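Local structure of TIGR00266 family protein (Pseudomonas aeruginosa, 1YOX) at residues C[29-34]-C[120-125]. The protein is of unknown function but belongs to the AIM24 family, whose name refers to mitochondrial biogenesis, in the cupin clan. Sequence-based numbering, arbitrary orientation.
Sequences TVIAEA and LCAAYG
Thr29 lies side by side with Tyr124, its CB 3.5 Å from Tyr124 CB and its CG2 beside the first atoms of the aromatic side chain. Tyr124 CG, anti to the backbone N (chi1 -173°), lies 4.0 Å from Thr29 CB, and Ile31 CG2 comes to the ring edge at Tyr124 CD1, near the ring plane. The backbones of strands 29-32 and 120-123 pair antiparallel. Ile31 and Ala122 form a hydrogen-bonded pair: Ile31 N reaches Ala122 O at 2.7 Å in an almost straight bond (176°), and Ala122 N returns one to Ile31 O. Val30 CG2 (3.2 Å) and Ile31 CG1 (3.4 Å) also lie close to Ala122 O. A third bond, from Tyr124 N to Thr29 O (3.0 Å), continues the pairing past the end of the second strand, its donor standing 44° out of the carbonyl plane. Ile31 CG1 packs on Ala122 CB on one face of the sheet; on the other, Ala32 CB touches Cys121 CB at 3.8 Å, with Phe92 of strand 88-92 packed against both residues. Leu120 and Cys121 both face Phe158 in a classic beta bulge, while Val30 and Ala32 bond to strand 78-82, where Thr81 OG1 is hydrogen-bonded to Thr29 OG1. The chemistry is thus that of a sheet interior: buried N-H and C=O groups of Ile31 and Ala122 satisfy one another, and side-chain contacts on both faces are apolar.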
ATOM      1  N   THR C  29      29.111  -4.979   6.857  1.00 40.53           N
ATOM      2  CA  THR C  29      28.551  -4.369   5.640  1.00 39.58           C
ATOM      3  C   THR C  29      27.268  -5.028   5.164  1.00 38.07           C
ATOM      4  O   THR C  29      27.110  -6.231   5.265  1.00 37.15           O
ATOM      5  CB  THR C  29      29.587  -4.310   4.502  1.00 39.76           C
ATOM      6  OG1 THR C  29      30.700  -3.547   4.956  1.00 43.25           O
ATOM      7  CG2 THR C  29      29.017  -3.634   3.221  1.00 40.08           C
ATOM      8  N   VAL C  30      26.349  -4.202   4.675  1.00 37.15           N
ATOM      9  CA  VAL C  30      25.141  -4.668   4.008  1.00 36.27           C
ATOM     10  C   VAL C  30      25.059  -4.049   2.595  1.00 36.31           C
ATOM     11  O   VAL C  30      25.483  -2.896   2.367  1.00 34.86           O
ATOM     12  CB  VAL C  30      23.883  -4.401   4.864  1.00 36.14           C
ATOM     13  CG1 VAL C  30      23.596  -2.882   5.016  1.00 34.89           C
ATOM     14  CG2 VAL C  30      22.683  -5.151   4.332  1.00 35.34           C
ATOM     15  N   ILE C  31      24.561  -4.844   1.647  1.00 36.45           N
ATOM     16  CA  ILE C  31      24.424  -4.386   0.274  1.00 37.10           C
ATOM     17  C   ILE C  31      22.948  -4.235  -0.095  1.00 37.41           C
ATOM     18  O   ILE C  31      22.107  -5.046   0.280  1.00 38.04           O
ATOM     19  CB  ILE C  31      25.263  -5.226  -0.736  1.00 36.60           C
ATOM     20  CG1 ILE C  31      24.740  -6.649  -0.886  1.00 38.22           C
ATOM     21  CG2 ILE C  31      26.740  -5.264  -0.304  1.00 37.53           C
ATOM     22  CD1 ILE C  31      25.476  -7.447  -2.015  1.00 38.56           C
ATOM     23  N   ALA C  32      22.638  -3.148  -0.778  1.00 38.28           N
ATOM     24  CA  ALA C  32      21.267  -2.812  -1.105  1.00 39.44           C
ATOM     25  C   ALA C  32      21.270  -1.887  -2.312  1.00 40.06           C
ATOM     26  O   ALA C  32      22.264  -1.222  -2.584  1.00 40.00           O
ATOM     27  CB  ALA C  32      20.628  -2.101   0.071  1.00 38.88           C
ATOM     28  N   GLU C  33      20.165  -1.823  -3.033  1.00 41.29           N
ATOM     29  CA  GLU C  33      20.005  -0.711  -3.978  1.00 43.23           C
ATOM     30  C   GLU C  33      19.731   0.549  -3.125  1.00 43.10           C
ATOM     31  O   GLU C  33      18.975   0.501  -2.141  1.00 43.32           O
ATOM     32  CB  GLU C  33      18.941  -1.018  -5.065  1.00 43.89           C
ATOM     33  CG  GLU C  33      18.807   0.029  -6.144  1.00 46.97           C
ATOM     34  CD  GLU C  33      18.120   1.277  -5.618  1.00 52.96           C
ATOM     35  OE1 GLU C  33      17.005   1.155  -5.032  1.00 53.97           O
ATOM     36  OE2 GLU C  33      18.699   2.375  -5.770  1.00 54.46           O
ATOM     37  N   ALA C  34      20.411   1.649  -3.444  1.00 42.82           N
ATOM     38  CA  ALA C  34      20.415   2.822  -2.527  1.00 42.14           C
ATOM     39  C   ALA C  34      19.097   3.580  -2.398  1.00 40.99           C
ATOM     40  O   ALA C  34      18.928   4.354  -1.438  1.00 40.48           O
ATOM     41  CB  ALA C  34      21.567   3.801  -2.866  1.00 42.48           C
ATOM     42  N   LEU C 120      15.567  -6.831  -1.599  1.00 36.83           N
ATOM     43  CA  LEU C 120      15.654  -5.676  -0.684  1.00 36.40           C
ATOM     44  C   LEU C 120      17.088  -5.379  -0.204  1.00 35.95           C
ATOM     45  O   LEU C 120      17.626  -4.294  -0.463  1.00 36.48           O
ATOM     46  CB  LEU C 120      14.694  -5.828   0.510  1.00 35.97           C
ATOM     47  CG  LEU C 120      14.639  -4.636   1.461  1.00 35.49           C
ATOM     48  CD1 LEU C 120      14.471  -3.330   0.653  1.00 36.63           C
ATOM     49  CD2 LEU C 120      13.516  -4.807   2.463  1.00 37.21           C
ATOM     50  N   CYS C 121      17.697  -6.314   0.518  1.00 35.18           N
ATOM     51  CA  CYS C 121      19.128  -6.196   0.843  1.00 35.56           C
ATOM     52  C   CYS C 121      19.731  -7.526   1.245  1.00 35.77           C
ATOM     53  O   CYS C 121      19.014  -8.519   1.458  1.00 35.17           O
ATOM     54  CB  CYS C 121      19.385  -5.160   1.951  1.00 35.20           C
ATOM     55  SG  CYS C 121      18.483  -5.538   3.404  1.00 36.23           S
ATOM     56  N   ALA C 122      21.058  -7.538   1.336  1.00 35.94           N
ATOM     57  CA  ALA C 122      21.777  -8.740   1.713  1.00 36.09           C
ATOM     58  C   ALA C 122      23.083  -8.411   2.429  1.00 37.22           C
ATOM     59  O   ALA C 122      23.670  -7.324   2.257  1.00 36.78           O
ATOM     60  CB  ALA C 122      22.059  -9.549   0.509  1.00 35.73           C
ATOM     61  N   ALA C 123      23.531  -9.385   3.220  1.00 38.62           N
ATOM     62  CA  ALA C 123      24.822  -9.360   3.882  1.00 39.46           C
ATOM     63  C   ALA C 123      25.931  -9.252   2.854  1.00 40.60           C
ATOM     64  O   ALA C 123      25.870  -9.891   1.789  1.00 40.33           O
ATOM     65  CB  ALA C 123      24.985 -10.617   4.711  1.00 39.01           C
ATOM     66  N   TYR C 124      26.931  -8.426   3.158  1.00 42.42           N
ATOM     67  CA  TYR C 124      28.158  -8.417   2.378  1.00 44.51           C
ATOM     68  C   TYR C 124      28.665  -9.861   2.241  1.00 44.69           C
ATOM     69  O   TYR C 124      28.569 -10.648   3.191  1.00 45.08           O
ATOM     70  CB  TYR C 124      29.226  -7.505   3.005  1.00 46.02           C
ATOM     71  CG  TYR C 124      30.435  -7.356   2.106  1.00 48.48           C
ATOM     72  CD1 TYR C 124      30.294  -6.843   0.812  1.00 50.08           C
ATOM     73  CD2 TYR C 124      31.707  -7.779   2.520  1.00 49.82           C
ATOM     74  CE1 TYR C 124      31.399  -6.732  -0.055  1.00 52.45           C
ATOM     75  CE2 TYR C 124      32.826  -7.679   1.660  1.00 51.49           C
ATOM     76  CZ  TYR C 124      32.659  -7.154   0.373  1.00 51.54           C
ATOM     77  OH  TYR C 124      33.718  -7.022  -0.498  1.00 51.20           O
ATOM     78  N   GLY C 125      29.163 -10.211   1.055  1.00 45.67           N
ATOM     79  CA  GLY C 125      29.545 -11.596   0.741  1.00 45.84           C
ATOM     80  C   GLY C 125      28.489 -12.350  -0.060  1.00 46.52           C
ATOM     81  O   GLY C 125      28.766 -13.415  -0.641  1.00 46.58           O
TER